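Local coordinates for protein probable M18 family aminopeptidase 1 (Thermotoga maritima, PDB 2GLF) that probably removes amino-terminal residues from peptides, acting as a metal-dependent aminopeptidase of the M18 family, at residues 236-242 against 428-433; 137-141 against 219-225; 368-373 against 412-416. All blocks are in the same frame, centred on the assembly; numbering follows the deposited sequence.

Contact 1 of 3, residues 236-242 against 428-433; sequences VGMDRSL and FEISSK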
loop_
_atom_site.group_PDB
_atom_site.type_symbol
_atom_site.label_atom_id
_atom_site.label_comp_id
_atom_site.label_asym_id
_atom_site.label_seq_id
_atom_site.Cartn_x
_atom_site.Cartn_y
_atom_site.Cartn_z
ATOM N N VAL A 236 14.735 9.380 44.634
ATOM C CA VAL A 236 13.524 9.071 43.891
ATOM C C VAL A 236 12.728 7.953 44.551
ATOM O O VAL A 236 13.302 7.010 45.096
ATOM C CB VAL A 236 13.852 8.678 42.425
ATOM C CG1 VAL A 236 12.574 8.492 41.638
ATOM C CG2 VAL A 236 14.706 9.753 41.775
ATOM N N GLY A 237 11.403 8.083 44.522
ATOM C CA GLY A 237 10.533 7.068 45.091
ATOM C C GLY A 237 10.081 7.259 46.528
ATOM O O GLY A 237 10.736 7.941 47.310
HETATM N N MSE A 238 8.950 6.646 46.869
HETATM C CA MSE A 238 8.403 6.725 48.215
HETATM C C MSE A 238 9.415 6.248 49.246
HETATM O O MSE A 238 9.498 6.806 50.337
HETATM C CB MSE A 238 7.125 5.889 48.333
HETATM C CG MSE A 238 5.861 6.588 47.846
HETATM SE SE MSE A 238 5.466 8.251 48.799
HETATM C CE MSE A 238 5.364 7.550 50.600
ATOM N N ASP A 239 10.178 5.210 48.922
ATOM C CA ASP A 239 11.176 4.737 49.873
ATOM C C ASP A 239 12.531 5.378 49.599
ATOM O O ASP A 239 13.555 4.901 50.074
ATOM C CB ASP A 239 11.308 3.207 49.849
ATOM C CG ASP A 239 11.498 2.650 48.452
ATOM O OD1 ASP A 239 12.178 3.303 47.632
ATOM O OD2 ASP A 239 10.970 1.545 48.185
ATOM N N ARG A 240 12.523 6.458 48.826
ATOM C CA ARG A 240 13.743 7.184 48.492
ATOM C C ARG A 240 14.891 6.221 48.219
ATOM O O ARG A 240 16.016 6.455 48.653
ATOM C CB ARG A 240 14.134 8.096 49.655
ATOM C CG ARG A 240 12.968 8.639 50.453
ATOM C CD ARG A 240 13.451 9.117 51.811
ATOM N NE ARG A 240 13.617 10.562 51.877
ATOM C CZ ARG A 240 12.640 11.410 52.185
ATOM N NH1 ARG A 240 11.421 10.958 52.462
ATOM N NH2 ARG A 240 12.883 12.713 52.214
ATOM N N SER A 241 14.611 5.143 47.495
ATOM C CA SER A 241 15.630 4.142 47.208
ATOM C C SER A 241 16.386 4.358 45.908
ATOM O O SER A 241 17.418 3.725 45.675
ATOM C CB SER A 241 14.996 2.759 47.159
ATOM O OG SER A 241 14.187 2.637 46.003
ATOM N N LEU A 242 15.881 5.240 45.057
ATOM C CA LEU A 242 16.526 5.474 43.777
ATOM C C LEU A 242 17.164 6.847 43.658
ATOM O O LEU A 242 16.831 7.760 44.411
ATOM C CB LEU A 242 15.499 5.285 42.662
ATOM C CG LEU A 242 14.799 3.927 42.707
ATOM C CD1 LEU A 242 13.698 3.869 41.664
ATOM C CD2 LEU A 242 15.821 2.827 42.478
ATOM N N PHE A 428 17.091 12.506 32.625
ATOM C CA PHE A 428 16.942 12.174 34.042
ATOM C C PHE A 428 16.985 10.653 34.231
ATOM O O PHE A 428 15.946 10.005 34.391
ATOM C CB PHE A 428 15.602 12.739 34.560
ATOM C CG PHE A 428 15.525 12.882 36.064
ATOM C CD1 PHE A 428 16.290 13.836 36.729
ATOM C CD2 PHE A 428 14.675 12.069 36.816
ATOM C CE1 PHE A 428 16.207 13.980 38.118
ATOM C CE2 PHE A 428 14.588 12.208 38.210
ATOM C CZ PHE A 428 15.355 13.165 38.857
ATOM N N GLU A 429 18.188 10.085 34.207
ATOM C CA GLU A 429 18.350 8.643 34.379
ATOM C C GLU A 429 18.108 8.238 35.829
ATOM O O GLU A 429 18.253 9.044 36.744
ATOM C CB GLU A 429 19.750 8.216 33.935
ATOM C CG GLU A 429 20.083 8.644 32.516
ATOM C CD GLU A 429 21.510 8.319 32.114
ATOM O OE1 GLU A 429 22.424 8.528 32.943
ATOM O OE2 GLU A 429 21.723 7.873 30.964
ATOM N N ILE A 430 17.733 6.979 36.026
ATOM C CA ILE A 430 17.451 6.450 37.354
ATOM C C ILE A 430 18.349 5.252 37.684
ATOM O O ILE A 430 18.521 4.342 36.865
ATOM C CB ILE A 430 15.946 6.020 37.472
ATOM C CG1 ILE A 430 15.161 7.039 38.297
ATOM C CG2 ILE A 430 15.822 4.675 38.156
ATOM C CD1 ILE A 430 15.045 8.384 37.677
ATOM N N SER A 431 18.919 5.266 38.887
ATOM C CA SER A 431 19.776 4.187 39.364
ATOM C C SER A 431 19.399 3.907 40.812
ATOM O O SER A 431 18.718 4.709 41.443
ATOM C CB SER A 431 21.246 4.595 39.297
ATOM O OG SER A 431 21.527 5.621 40.231
ATOM N N SER A 432 19.842 2.770 41.334
ATOM C CA SER A 432 19.553 2.391 42.714
ATOM C C SER A 432 20.672 2.839 43.659
ATOM O O SER A 432 21.850 2.756 43.313
ATOM C CB SER A 432 19.386 0.873 42.799
ATOM O OG SER A 432 19.390 0.428 44.141
ATOM N N LYS A 433 20.312 3.325 44.844
ATOM C CA LYS A 433 21.318 3.744 45.822
ATOM C C LYS A 433 22.101 2.517 46.274
ATOM O O LYS A 433 23.311 2.584 46.481
ATOM C CB LYS A 433 20.669 4.390 47.049
ATOM C CG LYS A 433 20.155 5.786 46.827
ATOM C CD LYS A 433 19.480 6.306 48.072
ATOM C CE LYS A 433 18.957 7.712 47.854
ATOM N NZ LYS A 433 18.306 8.241 49.084
#
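The Phe-428 ring is the one aromatic group here, and Val-236 comes to it obliquely: CG2 of Val-236 lies 4.3 Å from CE2 of Phe-428. The same methyl also meets the end of Ile-430, CG2 of Val-236 being 4.3 Å from CD1 of Ile-430, so one branch of the valine serves two apolar partners. A second methyl contact extends the apolar surface, CD1 of Leu-242 to CG2 of Ile-430 at 4.2 Å, with the two side chains crossing at about a right angle. The other leucine branch, CD2 of Leu-242, rests 3.6 Å from the Ser-431 carbonyl O. Apart from Phe-428, which just precedes the last strand, these residues belong to a small antiparallel sheet of strands 234-236, 242-245 and 429-432. Leu-242 and Ser-432 form a non-hydrogen-bonded pair with diverging side chains, and Ser-241 and Leu-242 together face Val-236 in a classic beta bulge, after a type I turn from Gly-237 to Arg-240. Lys-433, the first residue of helix 433-449, ties the hairpin to the helix start. Its N donates to Ser-241 O at 3.0 Å in a nearly straight bond (N-H...O 174°). Its side chain leaves with CG anti to the carbonyl carbon (chi1 -75°) and is fully extended beyond, which carries NZ to Arg-240 O at 2.9 Å, the amine tilted 21° from the carbonyl plane. NZ also forms salt bridges with Glu-235 and Glu-17, and Glu-235 pairs with NE of Arg-240 as well. Ser-241 OG is hydrogen-bonded to Gly-189 O and Thr-190 OG1 of a neighbouring subunit.

Contact 2 of 3, residues 137-141 against 219-225; sequences VLFKN and DFVSGEI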
loop_
_atom_site.group_PDB
_atom_site.type_symbol
_atom_site.label_atom_id
_atom_site.label_comp_id
_atom_site.label_asym_id
_atom_site.label_seq_id
_atom_site.Cartn_x
_atom_site.Cartn_y
_atom_site.Cartn_z
ATOM N N VAL A 137 33.319 26.705 27.152
ATOM C CA VAL A 137 34.414 27.657 27.128
ATOM C C VAL A 137 34.579 28.300 25.742
ATOM O O VAL A 137 34.255 27.690 24.724
ATOM C CB VAL A 137 35.724 26.956 27.552
ATOM C CG1 VAL A 137 35.976 25.746 26.674
ATOM C CG2 VAL A 137 36.881 27.928 27.463
ATOM N N LEU A 138 35.069 29.537 25.718
ATOM C CA LEU A 138 35.282 30.270 24.475
ATOM C C LEU A 138 36.630 30.991 24.562
ATOM O O LEU A 138 37.004 31.484 25.626
ATOM C CB LEU A 138 34.182 31.322 24.266
ATOM C CG LEU A 138 32.687 30.989 24.380
ATOM C CD1 LEU A 138 31.892 32.291 24.337
ATOM C CD2 LEU A 138 32.239 30.045 23.262
ATOM N N PHE A 139 37.359 31.052 23.451
ATOM C CA PHE A 139 38.641 31.743 23.435
ATOM C C PHE A 139 38.534 32.974 22.552
ATOM O O PHE A 139 38.004 32.902 21.441
ATOM C CB PHE A 139 39.745 30.830 22.903
ATOM C CG PHE A 139 40.027 29.649 23.779
ATOM C CD1 PHE A 139 39.300 28.478 23.643
ATOM C CD2 PHE A 139 41.003 29.720 24.765
ATOM C CE1 PHE A 139 39.540 27.388 24.482
ATOM C CE2 PHE A 139 41.250 28.642 25.608
ATOM C CZ PHE A 139 40.518 27.474 25.467
ATOM N N LYS A 140 39.021 34.109 23.045
ATOM C CA LYS A 140 38.980 35.347 22.271
ATOM C C LYS A 140 40.035 35.192 21.177
ATOM O O LYS A 140 40.790 34.214 21.173
ATOM C CB LYS A 140 39.322 36.548 23.164
ATOM C CG LYS A 140 38.616 36.544 24.511
ATOM C CD LYS A 140 37.255 37.212 24.456
ATOM C CE LYS A 140 37.372 38.692 24.803
ATOM N NZ LYS A 140 37.852 38.931 26.206
ATOM N N ASN A 141 40.098 36.144 20.254
ATOM C CA ASN A 141 41.083 36.053 19.186
ATOM C C ASN A 141 42.494 36.237 19.738
ATOM O O ASN A 141 43.473 35.867 19.095
ATOM C CB ASN A 141 40.815 37.108 18.115
ATOM C CG ASN A 141 41.582 36.839 16.838
ATOM O OD1 ASN A 141 42.793 36.625 16.860
ATOM N ND2 ASN A 141 40.879 36.852 15.712
ATOM N N ASP A 219 33.885 34.496 18.362
ATOM C CA ASP A 219 34.477 33.718 19.443
ATOM C C ASP A 219 33.783 32.389 19.686
ATOM O O ASP A 219 34.360 31.501 20.310
ATOM C CB ASP A 219 34.502 34.532 20.738
ATOM C CG ASP A 219 35.517 35.655 20.698
ATOM O OD1 ASP A 219 35.557 36.455 21.653
ATOM O OD2 ASP A 219 36.281 35.738 19.713
ATOM N N PHE A 220 32.549 32.244 19.213
ATOM C CA PHE A 220 31.840 30.978 19.392
ATOM C C PHE A 220 32.529 29.889 18.590
ATOM O O PHE A 220 32.518 28.726 18.984
ATOM C CB PHE A 220 30.380 31.082 18.947
ATOM C CG PHE A 220 29.498 31.787 19.928
ATOM C CD1 PHE A 220 28.929 33.015 19.617
ATOM C CD2 PHE A 220 29.233 31.222 21.174
ATOM C CE1 PHE A 220 28.107 33.671 20.537
ATOM C CE2 PHE A 220 28.414 31.872 22.097
ATOM C CZ PHE A 220 27.851 33.095 21.780
ATOM N N VAL A 221 33.130 30.272 17.466
ATOM C CA VAL A 221 33.829 29.320 16.613
ATOM C C VAL A 221 34.871 28.603 17.453
ATOM O O VAL A 221 34.782 27.396 17.682
ATOM C CB VAL A 221 34.544 30.024 15.453
ATOM C CG1 VAL A 221 35.196 28.993 14.553
ATOM C CG2 VAL A 221 33.561 30.875 14.664
ATOM N N SER A 222 35.857 29.364 17.912
ATOM C CA SER A 222 36.924 28.837 18.753
ATOM C C SER A 222 36.351 28.643 20.145
ATOM O O SER A 222 36.841 29.216 21.122
ATOM C CB SER A 222 38.093 29.822 18.806
ATOM O OG SER A 222 37.656 31.110 19.215
ATOM N N GLY A 223 35.296 27.843 20.225
ATOM C CA GLY A 223 34.667 27.590 21.505
ATOM C C GLY A 223 33.853 26.313 21.520
ATOM O O GLY A 223 33.505 25.768 20.470
ATOM N N GLU A 224 33.552 25.833 22.721
ATOM C CA GLU A 224 32.774 24.618 22.890
ATOM C C GLU A 224 31.720 24.778 23.977
ATOM O O GLU A 224 32.037 24.770 25.167
ATOM C CB GLU A 224 33.696 23.439 23.214
ATOM C CG GLU A 224 34.071 22.641 21.978
ATOM C CD GLU A 224 35.152 21.603 22.213
ATOM O OE1 GLU A 224 35.264 20.686 21.371
ATOM O OE2 GLU A 224 35.895 21.705 23.217
ATOM N N ILE A 225 30.468 24.933 23.562
ATOM C CA ILE A 225 29.371 25.077 24.507
ATOM C C ILE A 225 28.531 23.807 24.496
ATOM O O ILE A 225 28.278 23.228 23.444
ATOM C CB ILE A 225 28.449 26.264 24.148
ATOM C CG1 ILE A 225 29.272 27.542 23.983
ATOM C CG2 ILE A 225 27.409 26.455 25.241
ATOM C CD1 ILE A 225 29.976 27.965 25.247
HETATM O O HOH W 1 38.153 38.300 19.960
#
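Strands 137-139 and 223-225 run antiparallel; the axes of these short segments approach to 4.7 Å with 163° between their N-to-C directions. Val-137 and Glu-224 form a hydrogen-bonded pair: Glu-224 N reaches Val-137 O at 2.8 Å, nearly along the C=O axis, whereas Val-137 N approaches Glu-224 O from 42° out of the carbonyl plane. Phe-139 N continues the pattern to Ser-222 O. Among the side chains Leu-138 does most of the touching, through CD2. This methyl meets CD1 of Ile-225 at 3.7 Å and comes obliquely to the Phe-220 ring, CD2 of Leu-138 lying 3.8 Å from CD2 of Phe-220. Gly-223, opposite Leu-138, lacks a side chain, and CD2 of Leu-138 lies 3.9 Å from CA of Gly-223. The pairing joins strands 132-139 and 223-229 of the six-stranded antiparallel sheet, and Ser-222, at the centre of an inverse gamma turn, leads into the second strand. Its carbonyl O sits in the plane of the Phe-139 ring, at the edge, 3.6 Å from CD1 of Phe-139. Past the strand end, Asp-219 takes over: its OD2 receives a bond from a water that accepts from Asn-141 N at 2.9 Å. The Lys-140 chain, bent at three torsions, passes the carboxylate with its methylenes and leaves NZ 5.7 Å from Asp-219 OD1. Arg-377 of a neighbouring subunit makes the salt bridge to Asp-219 OD2 and also bonds Ser-222 OG.

Contact 3 of 3, residues 368-373 against 412-416; sequences AHAEFV and SDVID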
loop_
_atom_site.group_PDB
_atom_site.type_symbol
_atom_site.label_atom_id
_atom_site.label_comp_id
_atom_site.label_asym_id
_atom_site.label_seq_id
_atom_site.Cartn_x
_atom_site.Cartn_y
_atom_site.Cartn_z
ATOM N N ALA A 368 34.221 -11.389 27.270
ATOM C CA ALA A 368 35.022 -11.945 28.356
ATOM C C ALA A 368 35.121 -13.464 28.303
ATOM O O ALA A 368 34.108 -14.160 28.251
ATOM C CB ALA A 368 34.445 -11.523 29.684
ATOM N N HIS A 369 36.354 -13.964 28.318
ATOM C CA HIS A 369 36.616 -15.398 28.274
ATOM C C HIS A 369 36.133 -16.033 29.572
ATOM O O HIS A 369 36.153 -15.399 30.622
ATOM C CB HIS A 369 38.116 -15.646 28.121
ATOM C CG HIS A 369 38.725 -14.979 26.928
ATOM N ND1 HIS A 369 38.351 -15.276 25.636
ATOM C CD2 HIS A 369 39.704 -14.050 26.832
ATOM C CE1 HIS A 369 39.075 -14.562 24.793
ATOM N NE2 HIS A 369 39.905 -13.809 25.492
ATOM N N ALA A 370 35.707 -17.285 29.504
ATOM C CA ALA A 370 35.229 -17.973 30.688
ATOM C C ALA A 370 36.255 -17.911 31.821
ATOM O O ALA A 370 35.900 -17.666 32.980
ATOM C CB ALA A 370 34.910 -19.412 30.353
ATOM N N GLU A 371 37.525 -18.128 31.492
ATOM C CA GLU A 371 38.581 -18.109 32.500
ATOM C C GLU A 371 38.584 -16.810 33.295
ATOM O O GLU A 371 38.702 -16.826 34.521
ATOM C CB GLU A 371 39.957 -18.320 31.860
ATOM C CG GLU A 371 39.960 -18.394 30.341
ATOM C CD GLU A 371 39.393 -19.695 29.808
ATOM O OE1 GLU A 371 40.022 -20.757 30.015
ATOM O OE2 GLU A 371 38.312 -19.649 29.181
ATOM N N PHE A 372 38.445 -15.683 32.604
ATOM C CA PHE A 372 38.441 -14.393 33.281
ATOM C C PHE A 372 37.167 -14.203 34.106
ATOM O O PHE A 372 37.212 -13.679 35.219
ATOM C CB PHE A 372 38.575 -13.254 32.273
ATOM C CG PHE A 372 38.867 -11.933 32.906
ATOM C CD1 PHE A 372 38.230 -10.777 32.469
ATOM C CD2 PHE A 372 39.781 -11.839 33.951
ATOM C CE1 PHE A 372 38.498 -9.544 33.066
ATOM C CE2 PHE A 372 40.058 -10.613 34.558
ATOM C CZ PHE A 372 39.418 -9.464 34.117
ATOM N N VAL A 373 36.026 -14.616 33.569
ATOM C CA VAL A 373 34.784 -14.484 34.315
ATOM C C VAL A 373 34.924 -15.342 35.577
ATOM O O VAL A 373 34.377 -15.017 36.639
ATOM C CB VAL A 373 33.570 -14.966 33.486
ATOM C CG1 VAL A 373 32.282 -14.775 34.281
ATOM C CG2 VAL A 373 33.503 -14.197 32.176
ATOM N N SER A 412 45.180 -7.252 27.005
ATOM C CA SER A 412 44.749 -7.636 28.349
ATOM C C SER A 412 43.293 -8.075 28.403
ATOM O O SER A 412 42.496 -7.703 27.548
ATOM C CB SER A 412 44.983 -6.485 29.331
ATOM O OG SER A 412 44.421 -5.282 28.851
ATOM N N ASP A 413 42.959 -8.875 29.414
ATOM C CA ASP A 413 41.600 -9.377 29.602
ATOM C C ASP A 413 40.684 -8.316 30.200
ATOM O O ASP A 413 41.058 -7.611 31.139
ATOM C CB ASP A 413 41.628 -10.618 30.493
ATOM C CG ASP A 413 42.129 -11.846 29.754
ATOM O OD1 ASP A 413 41.307 -12.557 29.141
ATOM O OD2 ASP A 413 43.351 -12.093 29.769
ATOM N N VAL A 414 39.479 -8.214 29.645
ATOM C CA VAL A 414 38.500 -7.229 30.085
ATOM C C VAL A 414 37.137 -7.847 30.376
ATOM O O VAL A 414 36.833 -8.950 29.918
ATOM C CB VAL A 414 38.316 -6.154 29.016
ATOM C CG1 VAL A 414 37.604 -4.944 29.604
ATOM C CG2 VAL A 414 39.670 -5.788 28.434
ATOM N N ILE A 415 36.322 -7.115 31.133
ATOM C CA ILE A 415 34.977 -7.550 31.517
ATOM C C ILE A 415 34.123 -6.332 31.861
ATOM O O ILE A 415 34.505 -5.517 32.696
ATOM C CB ILE A 415 35.016 -8.483 32.762
ATOM C CG1 ILE A 415 33.606 -8.945 33.133
ATOM C CG2 ILE A 415 35.637 -7.753 33.941
ATOM C CD1 ILE A 415 32.958 -9.808 32.090
ATOM N N ASP A 416 32.971 -6.206 31.210
ATOM C CA ASP A 416 32.070 -5.087 31.472
ATOM C C ASP A 416 31.398 -5.294 32.826
ATOM O O ASP A 416 30.949 -6.396 33.142
ATOM C CB ASP A 416 31.006 -4.987 30.379
ATOM C CG ASP A 416 31.605 -4.817 28.997
ATOM O OD1 ASP A 416 31.830 -5.835 28.303
ATOM O OD2 ASP A 416 31.861 -3.659 28.612
HETATM O O HOH W 2 38.491 -11.968 28.776
#
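Phe-372, on helix 370-382, lays its ring over Asp-413 where the helix packs on strand 414-421 of the large mixed beta sheet. CB of Asp-413 stands 3.9 Å from the centroid of the Phe-372 ring and 12° off its normal, a CH-pi contact over the face. Val-414 O lies at the edge of that ring, near its plane, 3.4 Å from CD1 of Phe-372, while CG2 of Ile-415 meets the ring obliquely. With CG anti to the backbone N (chi1 -168°), the phenylalanine is directed from the helix onto the strand; replacing it with alanine is likely to leave Asp-413 CB without its covering ring and to open a gap beside Ile-415. CD1 of Ile-415 turns instead to Ala-368 CB. Further out, the His-369 ring presents its edge to the aspartate, CD2 of His-369 lying 3.2 Å from Asp-413 OD1, with ring and carboxylate planes 73° apart. Outside the pair, Arg-69 of a neighbouring subunit makes a salt bridge to Asp-413 OD2, and Lys-71 of that subunit bonds His-369 ND1. A water bridges the two segments, accepting from His-369 N at 3.0 Å and donating to Asp-413 OD1 at 2.9 Å.

In the fold
Contacts 1 and 3 each bring a side chain, Ser-431 and Val-414, to about 13 Å from a manganese ion. Contact 1 is also tied to the site's residues: Glu-429 OE2 is hydrogen-bonded to N of metal-bound His-425 and OE1, weakly, to N of Asp-249, a ligand of two manganese ions. Contact 3 is nested within the chain loop that contact 1 closes, their nearest atoms about 16 Å apart, and strands 414-421 and 429-432 follow one another. Contact 2 closes earlier in the chain, on the separate antiparallel sheet, its centre about 43 Å from that of contact 3. Between subunits of the twelve-chain assembly these two meet: Glu-224 of one subunit faces Ala-370 N of a neighbouring subunit in a weak hydrogen bond.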